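PDB 5DK5: 3'-5' exonuclease crn-4 from Caenorhabditis elegans, which degrades RNA and DNA as a 3'-5' exonuclease of the DEDDh family and takes part in apoptotic DNA degradation in the worm. Local coordinates for residues Ile23-Thr28 / His189-Asp194; Pro17-Leu22 / Asp50-Lys55; Val212-Leu217 / Thr255-Gly260. All blocks are in the same frame, centred on the assembly; numbering follows the deposited sequence.

Contact 1: residues Ile23-Thr28 / His189-Asp194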
loop_
_atom_site.group_PDB
_atom_site.type_symbol
_atom_site.label_atom_id
_atom_site.label_comp_id
_atom_site.label_asym_id
_atom_site.label_seq_id
_atom_site.Cartn_x
_atom_site.Cartn_y
_atom_site.Cartn_z
ATOM N N ILE B 23 -18.311 -1.094 -23.269
ATOM C CA ILE B 23 -18.517 -1.318 -21.847
ATOM C C ILE B 23 -17.164 -1.252 -21.139
ATOM O O ILE B 23 -16.330 -2.139 -21.301
ATOM C CB ILE B 23 -19.198 -2.671 -21.571
ATOM C CG1 ILE B 23 -20.609 -2.693 -22.162
ATOM C CG2 ILE B 23 -19.273 -2.946 -20.073
ATOM C CD1 ILE B 23 -20.670 -3.095 -23.623
ATOM N N LEU B 24 -16.963 -0.196 -20.358
ATOM C CA LEU B 24 -15.671 0.085 -19.737
ATOM C C LEU B 24 -15.661 -0.270 -18.252
ATOM O O LEU B 24 -16.670 -0.120 -17.564
ATOM C CB LEU B 24 -15.318 1.562 -19.929
ATOM C CG LEU B 24 -14.060 2.088 -19.240
ATOM C CD1 LEU B 24 -13.411 3.158 -20.103
ATOM C CD2 LEU B 24 -14.380 2.655 -17.864
ATOM N N ASP B 25 -14.510 -0.729 -17.764
ATOM C CA ASP B 25 -14.359 -1.084 -16.357
ATOM C C ASP B 25 -12.927 -0.901 -15.863
ATOM O O ASP B 25 -11.984 -1.432 -16.451
ATOM C CB ASP B 25 -14.788 -2.530 -16.119
ATOM C CG ASP B 25 -14.697 -2.928 -14.661
ATOM O OD1 ASP B 25 -13.595 -3.296 -14.204
ATOM O OD2 ASP B 25 -15.731 -2.869 -13.968
ATOM N N PHE B 26 -12.784 -0.151 -14.775
ATOM C CA PHE B 26 -11.501 0.016 -14.104
ATOM C C PHE B 26 -11.503 -0.704 -12.763
ATOM O O PHE B 26 -12.501 -0.697 -12.043
ATOM C CB PHE B 26 -11.178 1.497 -13.879
ATOM C CG PHE B 26 -10.826 2.251 -15.130
ATOM C CD1 PHE B 26 -9.787 1.831 -15.944
ATOM C CD2 PHE B 26 -11.514 3.403 -15.473
ATOM C CE1 PHE B 26 -9.455 2.536 -17.085
ATOM C CE2 PHE B 26 -11.188 4.111 -16.613
ATOM C CZ PHE B 26 -10.156 3.676 -17.421
ATOM N N GLU B 27 -10.383 -1.341 -12.448
ATOM C CA GLU B 27 -10.114 -1.819 -11.097
ATOM C C GLU B 27 -8.895 -1.074 -10.584
ATOM O O GLU B 27 -7.981 -0.777 -11.354
ATOM C CB GLU B 27 -9.889 -3.330 -11.077
ATOM C CG GLU B 27 -11.069 -4.128 -11.612
ATOM C CD GLU B 27 -12.341 -3.925 -10.805
ATOM O OE1 GLU B 27 -12.244 -3.736 -9.574
ATOM O OE2 GLU B 27 -13.437 -3.949 -11.408
ATOM N N THR B 28 -8.893 -0.763 -9.291
ATOM C CA THR B 28 -7.849 0.071 -8.707
ATOM C C THR B 28 -7.219 -0.556 -7.472
ATOM O O THR B 28 -7.735 -1.522 -6.911
ATOM C CB THR B 28 -8.396 1.461 -8.302
ATOM O OG1 THR B 28 -9.223 1.337 -7.136
ATOM C CG2 THR B 28 -9.203 2.089 -9.436
ATOM N N HIS B 189 -13.108 -13.724 -12.971
ATOM C CA HIS B 189 -13.253 -13.126 -11.646
ATOM C C HIS B 189 -12.448 -11.832 -11.520
ATOM O O HIS B 189 -11.752 -11.617 -10.525
ATOM C CB HIS B 189 -12.828 -14.122 -10.561
ATOM C CG HIS B 189 -13.706 -15.331 -10.474
ATOM N ND1 HIS B 189 -15.035 -15.261 -10.105
ATOM C CD2 HIS B 189 -13.450 -16.642 -10.700
ATOM C CE1 HIS B 189 -15.555 -16.473 -10.111
ATOM N NE2 HIS B 189 -14.618 -17.330 -10.468
ATOM N N ASP B 190 -12.547 -10.975 -12.532
ATOM C CA ASP B 190 -11.843 -9.698 -12.528
ATOM C C ASP B 190 -12.631 -8.634 -13.303
ATOM O O ASP B 190 -13.852 -8.731 -13.434
ATOM C CB ASP B 190 -10.431 -9.876 -13.105
ATOM C CG ASP B 190 -10.435 -10.383 -14.539
ATOM O OD1 ASP B 190 -11.509 -10.414 -15.177
ATOM O OD2 ASP B 190 -9.347 -10.753 -15.032
ATOM N N ALA B 191 -11.929 -7.625 -13.812
ATOM C CA ALA B 191 -12.556 -6.507 -14.511
ATOM C C ALA B 191 -13.373 -6.954 -15.719
ATOM O O ALA B 191 -14.452 -6.420 -15.974
ATOM C CB ALA B 191 -11.497 -5.516 -14.949
ATOM N N MET B 192 -12.855 -7.924 -16.463
ATOM C CA MET B 192 -13.501 -8.354 -17.696
ATOM C C MET B 192 -14.842 -9.019 -17.400
ATOM O O MET B 192 -15.765 -8.949 -18.209
ATOM C CB MET B 192 -12.590 -9.307 -18.476
ATOM C CG MET B 192 -13.153 -9.763 -19.817
ATOM S SD MET B 192 -13.665 -8.409 -20.901
ATOM C CE MET B 192 -12.103 -7.582 -21.193
ATOM N N ASP B 193 -14.954 -9.652 -16.236
ATOM C CA ASP B 193 -16.216 -10.257 -15.823
ATOM C C ASP B 193 -17.277 -9.183 -15.617
ATOM O O ASP B 193 -18.435 -9.364 -15.996
ATOM C CB ASP B 193 -16.037 -11.074 -14.543
ATOM C CG ASP B 193 -15.351 -12.402 -14.792
ATOM O OD1 ASP B 193 -14.755 -12.576 -15.875
ATOM O OD2 ASP B 193 -15.403 -13.271 -13.896
ATOM N N ASP B 194 -16.876 -8.066 -15.018
ATOM C CA ASP B 194 -17.778 -6.933 -14.842
ATOM C C ASP B 194 -18.237 -6.422 -16.201
ATOM O O ASP B 194 -19.417 -6.150 -16.404
ATOM C CB ASP B 194 -17.098 -5.811 -14.055
ATOM C CG ASP B 194 -16.830 -6.188 -12.611
ATOM O OD1 ASP B 194 -16.938 -7.386 -12.278
ATOM O OD2 ASP B 194 -16.508 -5.287 -11.810
#
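D25 and E27, on the same face of strand 20-28, turn their side chains to the first turn of helix 191-207. H189, just ahead of that helix, keeps with D194 the H-x4-D spacing of the DEDDh family and is probably the histidine of its name. D190 is the N-cap of the helix: its OD1 accepts a weak bond from M192 N, while OD2 is weakly bonded to Q43 NE2 of the adjacent strand 41-50. A191 follows, buried, and its methyl group touches both acids. Its CB lies 3.1 Å from D25 OD1, a tight approach for a methyl group, and 3.6 Å from E27 CG. With CG anti to the backbone N (chi1 -178°), D25 has its carboxylate carbon beside A191 O and D194 CB. This is the active site of the DEDDh exonuclease fold, on a central strand of the sheet, where D25, E27 and D194 are the magnesium-binding residues; a bound magnesium ion lies about 3 Å from the D25 side chain. One turn into the helix, D194 completes the acidic cluster. Its CB packs at 3.2 Å on D25 OD2. D194 OD2 stands 3.3 Å from D25 OD2 and 3.4 Å from E27 OE2, with the D194 carboxylate plane turned 89° from that of D25. These oxygens are acceptors facing one another without a hydrogen bond, as expected of a metal-binding cluster. D194 OD2 is also hydrogen-bonded to N4 of the MES inhibitor.

Contact 2: residues Pro17-Leu22 / Asp50-Lys55; sequences PFDTLL and DVPNDK
D19 O is met by two neighbouring groups: V51 N donates to it at 3.2 Å, and P52 CD comes equally close to this oxygen. The N-H points almost straight at D19 O (161°), though the donor stands well above the carbonyl plane. V51 then fits against the backbone and L21. With CG1 anti to the backbone N (chi1 174°), CG2 is left beside that nitrogen, where it meets F18 O at 3.3 Å and L21 CG at 3.7 Å. This buried apolar side of the contact continues through L21 to V119 and to L202 of helix 191-207. Nearer the surface, the proline ring of P52 lies across the D19 side chain at about a right angle, CG to CG at 3.8 Å. The loop is braced from within by D50, whose OD1 accepts from N53 N at 2.9 Å in an Asx motif. T20 and D50 form an antiparallel non-hydrogen-bonded pair where strand 20-28 begins and strand 41-50 ends. D50 also exchanges backbone bonds with K55, and D54, with left-handed backbone angles, precedes K55 in a G1 beta bulge, as in a tight hairpin, here the one joining strands 41-50 and 55-65.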
loop_
_atom_site.group_PDB
_atom_site.type_symbol
_atom_site.label_atom_id
_atom_site.label_comp_id
_atom_site.label_asym_id
_atom_site.label_seq_id
_atom_site.Cartn_x
_atom_site.Cartn_y
_atom_site.Cartn_z
ATOM N N PRO B 17 -28.453 6.335 -30.117
ATOM C CA PRO B 17 -27.884 7.119 -31.219
ATOM C C PRO B 17 -26.458 6.715 -31.600
ATOM O O PRO B 17 -25.891 7.302 -32.521
ATOM C CB PRO B 17 -27.911 8.543 -30.669
ATOM C CG PRO B 17 -27.699 8.366 -29.210
ATOM C CD PRO B 17 -28.397 7.076 -28.841
ATOM N N PHE B 18 -25.892 5.737 -30.898
ATOM C CA PHE B 18 -24.541 5.256 -31.178
ATOM C C PHE B 18 -24.589 3.886 -31.848
ATOM O O PHE B 18 -25.389 3.034 -31.469
ATOM C CB PHE B 18 -23.717 5.177 -29.890
ATOM C CG PHE B 18 -23.604 6.486 -29.162
ATOM C CD1 PHE B 18 -22.610 7.390 -29.489
ATOM C CD2 PHE B 18 -24.492 6.810 -28.150
ATOM C CE1 PHE B 18 -22.503 8.596 -28.822
ATOM C CE2 PHE B 18 -24.389 8.014 -27.479
ATOM C CZ PHE B 18 -23.394 8.907 -27.816
ATOM N N ASP B 19 -23.734 3.683 -32.845
ATOM C CA ASP B 19 -23.622 2.382 -33.500
ATOM C C ASP B 19 -22.726 1.436 -32.699
ATOM O O ASP B 19 -22.769 0.220 -32.889
ATOM C CB ASP B 19 -23.077 2.542 -34.921
ATOM C CG ASP B 19 -24.166 2.854 -35.931
ATOM O OD1 ASP B 19 -25.162 3.513 -35.559
ATOM O OD2 ASP B 19 -24.030 2.436 -37.101
ATOM N N THR B 20 -21.921 2.004 -31.806
ATOM C CA THR B 20 -21.001 1.224 -30.983
ATOM C C THR B 20 -21.018 1.699 -29.534
ATOM O O THR B 20 -20.961 2.898 -29.262
ATOM C CB THR B 20 -19.557 1.308 -31.514
ATOM O OG1 THR B 20 -19.527 0.927 -32.894
ATOM C CG2 THR B 20 -18.630 0.392 -30.719
ATOM N N LEU B 21 -21.101 0.743 -28.612
ATOM C CA LEU B 21 -21.010 1.023 -27.184
ATOM C C LEU B 21 -19.892 0.198 -26.554
ATOM O O LEU B 21 -19.863 -1.027 -26.672
ATOM C CB LEU B 21 -22.339 0.726 -26.487
ATOM C CG LEU B 21 -23.531 1.595 -26.895
ATOM C CD1 LEU B 21 -24.793 1.105 -26.210
ATOM C CD2 LEU B 21 -23.277 3.061 -26.566
ATOM N N LEU B 22 -18.974 0.885 -25.882
ATOM C CA LEU B 22 -17.839 0.237 -25.239
ATOM C C LEU B 22 -18.078 0.124 -23.741
ATOM O O LEU B 22 -18.054 1.120 -23.027
ATOM C CB LEU B 22 -16.551 1.018 -25.505
ATOM C CG LEU B 22 -16.184 1.240 -26.974
ATOM C CD1 LEU B 22 -14.904 2.055 -27.079
ATOM C CD2 LEU B 22 -16.038 -0.085 -27.713
ATOM N N ASP B 50 -22.204 -4.132 -30.354
ATOM C CA ASP B 50 -22.719 -3.686 -31.643
ATOM C C ASP B 50 -24.210 -3.391 -31.509
ATOM O O ASP B 50 -25.020 -4.305 -31.361
ATOM C CB ASP B 50 -22.456 -4.754 -32.710
ATOM C CG ASP B 50 -22.802 -4.286 -34.116
ATOM O OD1 ASP B 50 -23.905 -3.744 -34.322
ATOM O OD2 ASP B 50 -21.964 -4.469 -35.023
ATOM N N VAL B 51 -24.567 -2.111 -31.560
ATOM C CA VAL B 51 -25.942 -1.701 -31.293
ATOM C C VAL B 51 -26.902 -2.100 -32.419
ATOM O O VAL B 51 -27.927 -2.720 -32.148
ATOM C CB VAL B 51 -26.037 -0.174 -31.044
ATOM C CG1 VAL B 51 -27.495 0.270 -30.920
ATOM C CG2 VAL B 51 -25.258 0.204 -29.799
ATOM N N PRO B 52 -26.586 -1.748 -33.680
ATOM C CA PRO B 52 -27.522 -2.128 -34.747
ATOM C C PRO B 52 -27.744 -3.634 -34.868
ATOM O O PRO B 52 -28.879 -4.070 -35.057
ATOM C CB PRO B 52 -26.849 -1.591 -36.014
ATOM C CG PRO B 52 -25.956 -0.516 -35.549
ATOM C CD PRO B 52 -25.468 -0.943 -34.207
ATOM N N ASN B 53 -26.670 -4.411 -34.755
ATOM C CA ASN B 53 -26.750 -5.858 -34.928
ATOM C C ASN B 53 -27.024 -6.598 -33.623
ATOM O O ASN B 53 -27.173 -7.821 -33.621
ATOM C CB ASN B 53 -25.457 -6.380 -35.553
ATOM C CG ASN B 53 -25.174 -5.759 -36.906
ATOM O OD1 ASN B 53 -24.346 -4.857 -37.026
ATOM N ND2 ASN B 53 -25.871 -6.234 -37.933
ATOM N N ASP B 54 -27.090 -5.855 -32.522
ATOM C CA ASP B 54 -27.398 -6.433 -31.217
ATOM C C ASP B 54 -26.462 -7.598 -30.900
ATOM O O ASP B 54 -26.911 -8.725 -30.683
ATOM C CB ASP B 54 -28.858 -6.896 -31.175
ATOM C CG ASP B 54 -29.296 -7.331 -29.790
ATOM O OD1 ASP B 54 -28.807 -6.750 -28.800
ATOM O OD2 ASP B 54 -30.127 -8.260 -29.689
ATOM N N LYS B 55 -25.161 -7.324 -30.886
ATOM C CA LYS B 55 -24.161 -8.371 -30.701
ATOM C C LYS B 55 -23.038 -7.938 -29.763
ATOM O O LYS B 55 -22.334 -6.966 -30.028
ATOM C CB LYS B 55 -23.573 -8.781 -32.055
ATOM C CG LYS B 55 -22.521 -9.882 -31.987
ATOM C CD LYS B 55 -23.077 -11.159 -31.377
ATOM C CE LYS B 55 -22.017 -12.240 -31.292
ATOM N NZ LYS B 55 -22.534 -13.456 -30.609
#

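Contact 3: residues Val212-Leu217 / Thr255-Gly260; sequences VTVNEL and TTIRAG
I257 keeps CG1 anti to its backbone N (chi1 173°), which leaves CG2 in the crowded position between the backbone N and the carbonyl carbon; L217 carries its CG beside its own N, anti to the carbonyl carbon. The two branches meet obliquely, L217 CG to I257 CG2 at 3.9 Å, with L217 CD1 touching I257 CB. I257 CG2 also presses on the opposite backbone, 3.5 Å from N215 C. An alanine in place of L217 would probably open a gap beside I257, its CB and CG2 losing the L217 CG and CD1 that pack on them. The backbones are joined as an antiparallel ladder. L217 and T255 form a hydrogen-bonded pair: L217 N gives to T255 O at 2.9 Å, and T255 N returns a short bond of 2.6 Å to L217 O, nearly along the C=O axis. E216 and T256 make the next, non-hydrogen-bonded pair. Past it, I257 N donates at 3.2 Å to N215 O, almost linearly (173°) but from above the carbonyl plane. N215 O also receives K153 NZ, which reaches T256 OG1 too. Where the chains diverge, a water sits 2.8 Å from V214 O and 3.0 Å from I257 O. N215 and E216 form a classic beta bulge opposite Y148 of strand 147-150, and E216 OE2 bonds N150 ND2. M266 covers L217 and I257, while helix 151-161 lies against N215; strand 253-256 is the outermost strand of the sheet within this chain, beside 216-219, with the zinc ion about 9 Å from the T255 side chain.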
loop_
_atom_site.group_PDB
_atom_site.type_symbol
_atom_site.label_atom_id
_atom_site.label_comp_id
_atom_site.label_asym_id
_atom_site.label_seq_id
_atom_site.Cartn_x
_atom_site.Cartn_y
_atom_site.Cartn_z
ATOM N N VAL B 212 -31.284 3.546 -24.220
ATOM C CA VAL B 212 -29.931 3.774 -23.729
ATOM C C VAL B 212 -29.244 4.925 -24.460
ATOM O O VAL B 212 -29.137 4.921 -25.687
ATOM C CB VAL B 212 -29.077 2.494 -23.868
ATOM C CG1 VAL B 212 -27.685 2.705 -23.290
ATOM C CG2 VAL B 212 -29.769 1.325 -23.178
ATOM N N THR B 213 -28.789 5.910 -23.691
ATOM C CA THR B 213 -28.098 7.077 -24.231
ATOM C C THR B 213 -27.187 7.683 -23.167
ATOM O O THR B 213 -27.291 7.341 -21.990
ATOM C CB THR B 213 -29.089 8.161 -24.707
ATOM O OG1 THR B 213 -30.244 7.545 -25.287
ATOM C CG2 THR B 213 -28.441 9.082 -25.730
ATOM N N VAL B 214 -26.295 8.577 -23.584
ATOM C CA VAL B 214 -25.510 9.381 -22.650
ATOM C C VAL B 214 -26.442 10.115 -21.686
ATOM O O VAL B 214 -27.280 10.910 -22.112
ATOM C CB VAL B 214 -24.619 10.402 -23.396
ATOM C CG1 VAL B 214 -24.008 11.420 -22.430
ATOM C CG2 VAL B 214 -23.526 9.684 -24.185
ATOM N N ASN B 215 -26.292 9.838 -20.392
ATOM C CA ASN B 215 -27.131 10.449 -19.364
ATOM C C ASN B 215 -26.323 11.198 -18.305
ATOM O O ASN B 215 -26.892 11.806 -17.397
ATOM C CB ASN B 215 -28.003 9.384 -18.694
ATOM C CG ASN B 215 -27.199 8.204 -18.184
ATOM O OD1 ASN B 215 -25.968 8.219 -18.196
ATOM N ND2 ASN B 215 -27.897 7.174 -17.723
ATOM N N GLU B 216 -24.998 11.150 -18.422
ATOM C CA GLU B 216 -24.119 11.875 -17.510
ATOM C C GLU B 216 -22.984 12.559 -18.264
ATOM O O GLU B 216 -22.403 11.990 -19.189
ATOM C CB GLU B 216 -23.549 10.932 -16.445
ATOM C CG GLU B 216 -24.577 10.490 -15.410
ATOM C CD GLU B 216 -23.951 9.808 -14.205
ATOM O OE1 GLU B 216 -22.714 9.642 -14.181
ATOM O OE2 GLU B 216 -24.701 9.438 -13.276
ATOM N N LEU B 217 -22.692 13.793 -17.858
ATOM C CA LEU B 217 -21.621 14.588 -18.445
ATOM C C LEU B 217 -20.706 15.111 -17.345
ATOM O O LEU B 217 -21.140 15.299 -16.210
ATOM C CB LEU B 217 -22.188 15.762 -19.245
ATOM C CG LEU B 217 -23.315 15.469 -20.237
ATOM C CD1 LEU B 217 -23.978 16.767 -20.662
ATOM C CD2 LEU B 217 -22.790 14.717 -21.445
ATOM N N THR B 255 -22.702 15.924 -14.220
ATOM C CA THR B 255 -23.883 16.704 -14.573
ATOM C C THR B 255 -24.879 15.832 -15.322
ATOM O O THR B 255 -24.610 15.370 -16.429
ATOM C CB THR B 255 -23.524 17.923 -15.441
ATOM O OG1 THR B 255 -22.556 18.730 -14.759
ATOM C CG2 THR B 255 -24.756 18.763 -15.736
ATOM N N THR B 256 -26.028 15.611 -14.698
ATOM C CA THR B 256 -27.113 14.874 -15.323
ATOM C C THR B 256 -27.590 15.591 -16.579
ATOM O O THR B 256 -27.727 16.815 -16.587
ATOM C CB THR B 256 -28.295 14.694 -14.342
ATOM O OG1 THR B 256 -28.106 13.496 -13.579
ATOM C CG2 THR B 256 -29.645 14.623 -15.073
ATOM N N ILE B 257 -27.817 14.826 -17.641
ATOM C CA ILE B 257 -28.528 15.334 -18.807
ATOM C C ILE B 257 -29.772 14.482 -19.037
ATOM O O ILE B 257 -29.696 13.263 -19.176
ATOM C CB ILE B 257 -27.649 15.359 -20.078
ATOM C CG1 ILE B 257 -28.505 15.728 -21.292
ATOM C CG2 ILE B 257 -26.948 14.024 -20.299
ATOM C CD1 ILE B 257 -27.713 16.226 -22.470
ATOM N N ARG B 258 -30.921 15.145 -19.058
ATOM C CA ARG B 258 -32.209 14.469 -19.121
ATOM C C ARG B 258 -32.400 13.742 -20.447
ATOM O O ARG B 258 -31.753 14.060 -21.442
ATOM C CB ARG B 258 -33.334 15.479 -18.903
ATOM C CG ARG B 258 -33.256 16.201 -17.561
ATOM C CD ARG B 258 -33.890 17.580 -17.631
ATOM N NE ARG B 258 -35.301 17.522 -18.000
ATOM C CZ ARG B 258 -36.299 17.330 -17.144
ATOM N NH1 ARG B 258 -36.058 17.170 -15.849
ATOM N NH2 ARG B 258 -37.548 17.296 -17.585
ATOM N N ALA B 259 -33.293 12.758 -20.451
ATOM C CA ALA B 259 -33.544 11.961 -21.643
ATOM C C ALA B 259 -34.128 12.820 -22.761
ATOM O O ALA B 259 -35.051 13.603 -22.537
ATOM C CB ALA B 259 -34.475 10.809 -21.318
ATOM N N GLY B 260 -33.579 12.665 -23.962
ATOM C CA GLY B 260 -34.046 13.398 -25.127
ATOM C C GLY B 260 -33.338 14.727 -25.322
ATOM O O GLY B 260 -33.604 15.439 -26.290
HETATM O O HOH W 1 -29.927 11.354 -21.509
#

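Overall arrangement
All three contacts reach one mixed sheet. Contacts 1 and 2 share strand 20-28: its inner part faces helix 191-207, while its start pairs with the turn at the end of strand 41-50. Contact 3 joins the outermost strand 253-256 to its neighbour 216-219, about 23 Å from contact 1 between centres, on the opposite side of the chain's centre. Contact 1 is buried and acidic, without a direct hydrogen bond, as suits a metal site. The other two are partly buried and rest on backbone bonding with an apolar patch, more extensive in contact 3. Contacts 2 and 3 touch directly, P17 CG to T213 CG2 at 3.6 Å and F18 CZ to V214 CG2 at 3.7 Å.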